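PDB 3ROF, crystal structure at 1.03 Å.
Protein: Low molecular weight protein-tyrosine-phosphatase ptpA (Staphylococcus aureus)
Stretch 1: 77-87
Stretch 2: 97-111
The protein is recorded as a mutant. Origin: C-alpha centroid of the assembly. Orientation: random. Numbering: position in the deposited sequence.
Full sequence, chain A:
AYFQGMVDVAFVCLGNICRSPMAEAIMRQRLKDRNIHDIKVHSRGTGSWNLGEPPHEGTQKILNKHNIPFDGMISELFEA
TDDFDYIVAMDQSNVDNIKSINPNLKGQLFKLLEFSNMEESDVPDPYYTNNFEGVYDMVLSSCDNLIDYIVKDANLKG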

# COMPACT_ATOMS: atom_id res chain seq x y z
N LEU A 77 -10.67 -7.17 0.49
CA LEU A 77 -10.66 -7.40 -0.94
C LEU A 77 -10.72 -6.09 -1.69
O LEU A 77 -11.47 -5.18 -1.32
CB LEU A 77 -11.89 -8.23 -1.32
CG LEU A 77 -11.99 -8.72 -2.76
CD1 LEU A 77 -10.93 -9.70 -3.09
CD2 LEU A 77 -13.37 -9.29 -3.02
N PHE A 78 -9.95 -5.99 -2.78
CA PHE A 78 -10.11 -4.92 -3.74
C PHE A 78 -11.42 -5.15 -4.49
O PHE A 78 -11.50 -6.07 -5.31
CB PHE A 78 -8.92 -4.83 -4.70
CG PHE A 78 -8.91 -3.53 -5.47
CD1 PHE A 78 -8.16 -2.46 -5.05
CD2 PHE A 78 -9.75 -3.35 -6.57
CE1 PHE A 78 -8.19 -1.24 -5.71
CE2 PHE A 78 -9.79 -2.14 -7.24
CZ PHE A 78 -9.00 -1.08 -6.80
N GLU A 79 -12.43 -4.33 -4.17
CA GLU A 79 -13.79 -4.54 -4.60
C GLU A 79 -14.02 -4.10 -6.01
O GLU A 79 -13.22 -3.34 -6.59
CB GLU A 79 -14.76 -3.80 -3.69
CG GLU A 79 -14.72 -4.26 -2.25
N ALA A 80 -15.14 -4.55 -6.58
CA ALA A 80 -15.47 -4.24 -7.96
C ALA A 80 -15.49 -2.71 -8.19
O ALA A 80 -15.20 -2.23 -9.30
CB ALA A 80 -16.79 -4.83 -8.33
N THR A 81 -15.86 -1.94 -7.17
CA THR A 81 -16.00 -0.50 -7.29
C THR A 81 -14.99 0.27 -6.44
O THR A 81 -15.12 1.46 -6.29
CB THR A 81 -17.43 -0.05 -6.88
OG1 THR A 81 -17.67 -0.40 -5.51
CG2 THR A 81 -18.45 -0.75 -7.76
N ASP A 82 -13.98 -0.40 -5.91
CA ASP A 82 -13.02 0.31 -5.06
C ASP A 82 -12.23 1.32 -5.87
O ASP A 82 -11.81 1.06 -7.01
CB ASP A 82 -12.05 -0.69 -4.40
CG ASP A 82 -12.40 -1.02 -2.99
OD1 ASP A 82 -13.25 -0.33 -2.37
OD2 ASP A 82 -11.85 -1.99 -2.47
N ASP A 83 -11.96 2.46 -5.24
CA ASP A 83 -11.22 3.55 -5.85
C ASP A 83 -10.73 4.46 -4.72
O ASP A 83 -11.35 4.53 -3.66
CB ASP A 83 -12.13 4.34 -6.79
CG ASP A 83 -11.38 5.09 -7.88
OD1 ASP A 83 -10.13 5.22 -7.82
OD2 ASP A 83 -12.06 5.56 -8.82
N PHE A 84 -9.61 5.13 -4.95
CA PHE A 84 -8.96 5.96 -3.98
C PHE A 84 -8.27 7.07 -4.76
O PHE A 84 -8.04 6.93 -5.97
CB PHE A 84 -7.90 5.17 -3.20
CG PHE A 84 -8.45 3.92 -2.55
CD1 PHE A 84 -8.90 3.95 -1.28
CD2 PHE A 84 -8.48 2.70 -3.25
CE1 PHE A 84 -9.42 2.80 -0.68
CE2 PHE A 84 -8.99 1.59 -2.67
CZ PHE A 84 -9.45 1.63 -1.39
N ASP A 85 -7.89 8.15 -4.11
CA ASP A 85 -7.18 9.21 -4.82
C ASP A 85 -5.85 8.71 -5.40
O ASP A 85 -5.47 9.09 -6.53
CB ASP A 85 -6.91 10.40 -3.91
CG ASP A 85 -8.20 11.01 -3.42
OD1 ASP A 85 -8.96 11.50 -4.27
OD2 ASP A 85 -8.51 10.93 -2.22
N TYR A 86 -5.14 7.87 -4.63
CA TYR A 86 -3.87 7.30 -5.04
C TYR A 86 -3.91 5.83 -4.74
O TYR A 86 -4.31 5.45 -3.64
CB TYR A 86 -2.70 7.94 -4.29
CG TYR A 86 -2.66 9.44 -4.50
CD1 TYR A 86 -1.98 9.99 -5.59
CD2 TYR A 86 -3.36 10.29 -3.65
CE1 TYR A 86 -2.03 11.37 -5.83
CE2 TYR A 86 -3.39 11.65 -3.88
CZ TYR A 86 -2.71 12.17 -4.95
OH TYR A 86 -2.75 13.53 -5.17
N ILE A 87 -3.53 5.02 -5.71
CA ILE A 87 -3.49 3.55 -5.57
C ILE A 87 -2.06 3.14 -5.87
O ILE A 87 -1.54 3.43 -6.96
CB ILE A 87 -4.50 2.84 -6.51
CG1 ILE A 87 -5.91 3.37 -6.27
CG2 ILE A 87 -4.44 1.36 -6.30
CD1 ILE A 87 -6.89 2.84 -7.21
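Stretch 2, residues 97-111: NIKSINPNLKGQLFK

Asp83 makes the tightest polar contact between the two stretches. Its carboxylate receives two backbone amides in a row: Lys106 N donates to Asp83 OD2 at 2.7 Å, and Gly107 N donates to Asp83 OD1 at 3.0 Å. Both oxygens are thus used to hold the loop that leads into the second strand. Just before this, Asn102 ND2 donates to Asp82 O at 2.9 Å. A water accepts from Asn102 ND2 at 3.1 Å and donates to Asp83 OD2 at 2.8 Å, joining the two sites.

From Gln108 onward, stretch 2 is a strand running parallel to Tyr86 and Ile87. Tyr86 pairs with Gln108 and Ile87 with Leu109, with CA-CA distances of 4.9 and 4.7 Å. The ladder has three hydrogen bonds: Gln108 N to Asp85 O, 3.0 Å; Ile87 N to Gln108 O, 2.8 Å; Phe110 N to Ile87 O, 2.9 Å. Gly107 CA lies 3.1 Å from Phe84 O in a CA-H...O contact. A CB on Gly107 would clash with that oxygen.

Ahead of the strand, residues 97-101 end a helix. Asn102 leaves helical geometry and begins a type I turn to Leu105, with Leu105 N hydrogen-bonded to Asn102 O at 3.2 Å. In stretch 1, Glu79 to Asp82 form another type I turn.

Apolar packing completes the contact. Phe78 points toward stretch 2. Ile98 covers one face of its ring, while Ile101, Asn102 and Leu105 lie at the edge. Phe78 CZ is 3.9 Å from Ile98 CG2 and 4.1 Å from Leu105 CD1. Ile87 is the most covered residue. Its CD1 is only 3.1 Å from Leu105 CD1, a tight approach, and its CG2 is 3.6 Å from Leu109 CD1 and 4.0 Å from Ile98 CD1.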

# COMPACT_ATOMS: atom_id res chain seq x y z
N ASN A 97 -4.41 -6.64 -12.44
CA ASN A 97 -5.64 -7.15 -11.83
C ASN A 97 -6.53 -5.98 -11.33
O ASN A 97 -7.75 -6.05 -11.45
CB ASN A 97 -5.36 -8.12 -10.68
CG ASN A 97 -4.62 -9.41 -11.09
OD1 ASN A 97 -4.11 -10.09 -10.20
ND2 ASN A 97 -4.51 -9.71 -12.36
N ILE A 98 -5.93 -4.94 -10.75
CA ILE A 98 -6.69 -3.75 -10.35
C ILE A 98 -7.47 -3.23 -11.55
O ILE A 98 -8.66 -2.90 -11.43
CB ILE A 98 -5.75 -2.68 -9.81
CG1 ILE A 98 -5.23 -3.09 -8.44
CG2 ILE A 98 -6.46 -1.35 -9.73
CD1 ILE A 98 -4.02 -2.29 -7.98
N LYS A 99 -6.81 -3.06 -12.70
CA LYS A 99 -7.46 -2.44 -13.84
C LYS A 99 -8.55 -3.34 -14.42
O LYS A 99 -9.54 -2.84 -14.95
CB LYS A 99 -6.45 -2.08 -14.93
CG LYS A 99 -5.46 -1.03 -14.49
CD LYS A 99 -4.61 -0.53 -15.66
CE LYS A 99 -3.56 -1.54 -16.08
NZ LYS A 99 -2.68 -0.99 -17.17
N SER A 100 -8.38 -4.65 -14.31
CA SER A 100 -9.42 -5.59 -14.74
C SER A 100 -10.63 -5.59 -13.80
O SER A 100 -11.78 -5.69 -14.24
CB SER A 100 -8.85 -7.00 -14.79
OG SER A 100 -7.87 -7.12 -15.79
N ILE A 101 -10.36 -5.52 -12.49
CA ILE A 101 -11.41 -5.52 -11.47
C ILE A 101 -12.24 -4.24 -11.54
O ILE A 101 -13.47 -4.29 -11.49
CB ILE A 101 -10.86 -5.75 -10.05
CG1 ILE A 101 -10.28 -7.16 -9.91
CG2 ILE A 101 -11.94 -5.50 -9.01
CD1 ILE A 101 -9.33 -7.29 -8.74
N ASN A 102 -11.57 -3.09 -11.64
CA ASN A 102 -12.25 -1.82 -11.77
C ASN A 102 -11.70 -1.02 -12.96
O ASN A 102 -10.81 -0.17 -12.82
CB ASN A 102 -12.20 -0.99 -10.49
CG ASN A 102 -13.09 0.26 -10.58
OD1 ASN A 102 -13.83 0.42 -11.55
ND2 ASN A 102 -13.05 1.10 -9.59
N PRO A 103 -12.24 -1.27 -14.15
CA PRO A 103 -11.82 -0.54 -15.35
C PRO A 103 -12.25 0.92 -15.31
O PRO A 103 -11.80 1.69 -16.15
CB PRO A 103 -12.54 -1.28 -16.48
CG PRO A 103 -13.74 -1.89 -15.82
CD PRO A 103 -13.24 -2.31 -14.46
N ASN A 104 -13.08 1.30 -14.33
CA ASN A 104 -13.53 2.67 -14.18
C ASN A 104 -12.75 3.46 -13.14
O ASN A 104 -13.10 4.57 -12.80
CB ASN A 104 -15.03 2.71 -13.84
CG ASN A 104 -15.90 2.29 -14.99
OD1 ASN A 104 -15.50 2.38 -16.15
ND2 ASN A 104 -17.12 1.86 -14.69
N LEU A 105 -11.68 2.86 -12.63
CA LEU A 105 -10.80 3.50 -11.64
C LEU A 105 -10.50 4.92 -12.06
O LEU A 105 -10.08 5.13 -13.20
CB LEU A 105 -9.47 2.71 -11.55
CG LEU A 105 -8.59 2.92 -10.33
CD1 LEU A 105 -9.28 2.26 -9.15
CD2 LEU A 105 -7.22 2.33 -10.58
N LYS A 106 -10.72 5.88 -11.17
CA LYS A 106 -10.42 7.31 -11.41
C LYS A 106 -9.17 7.83 -10.72
O LYS A 106 -8.57 8.82 -11.15
CB LYS A 106 -11.58 8.20 -10.97
CG LYS A 106 -12.91 7.91 -11.72
N GLY A 107 -8.78 7.20 -9.62
CA GLY A 107 -7.58 7.60 -8.92
C GLY A 107 -6.33 7.35 -9.73
O GLY A 107 -6.37 6.65 -10.74
N GLN A 108 -5.21 7.87 -9.25
CA GLN A 108 -3.90 7.70 -9.88
C GLN A 108 -3.29 6.39 -9.41
O GLN A 108 -3.12 6.17 -8.22
CB GLN A 108 -3.01 8.85 -9.49
CG GLN A 108 -3.56 10.17 -9.99
CD GLN A 108 -2.75 11.33 -9.53
OE1 GLN A 108 -1.55 11.35 -9.75
NE2 GLN A 108 -3.39 12.29 -8.88
N LEU A 109 -2.90 5.57 -10.37
CA LEU A 109 -2.37 4.24 -10.09
C LEU A 109 -0.87 4.21 -10.40
O LEU A 109 -0.45 4.53 -11.51
CB LEU A 109 -3.12 3.23 -10.95
CG LEU A 109 -2.67 1.76 -10.90
CD1 LEU A 109 -2.74 1.19 -9.51
CD2 LEU A 109 -3.50 0.96 -11.85
N PHE A 110 -0.08 3.80 -9.42
CA PHE A 110 1.39 3.73 -9.51
C PHE A 110 1.83 2.39 -8.96
O PHE A 110 1.09 1.76 -8.22
CB PHE A 110 2.04 4.80 -8.65
CG PHE A 110 1.71 6.17 -9.04
CD1 PHE A 110 2.35 6.76 -10.12
CD2 PHE A 110 0.82 6.95 -8.33
CE1 PHE A 110 2.08 8.07 -10.49
CE2 PHE A 110 0.53 8.28 -8.72
CZ PHE A 110 1.17 8.81 -9.79
N LYS A 111 3.07 1.99 -9.26
CA LYS A 111 3.78 0.98 -8.49
C LYS A 111 4.61 1.66 -7.42
O LYS A 111 5.16 2.73 -7.64
CB LYS A 111 4.69 0.14 -9.38
CG LYS A 111 3.95 -0.77 -10.31
CD LYS A 111 5.00 -1.59 -11.17
CE LYS A 111 4.39 -2.49 -12.20
NZ LYS A 111 5.52 -3.11 -12.93
O HOH W 1 -14.13 3.96 -9.78
O HOH W 2 -6.04 11.48 -7.73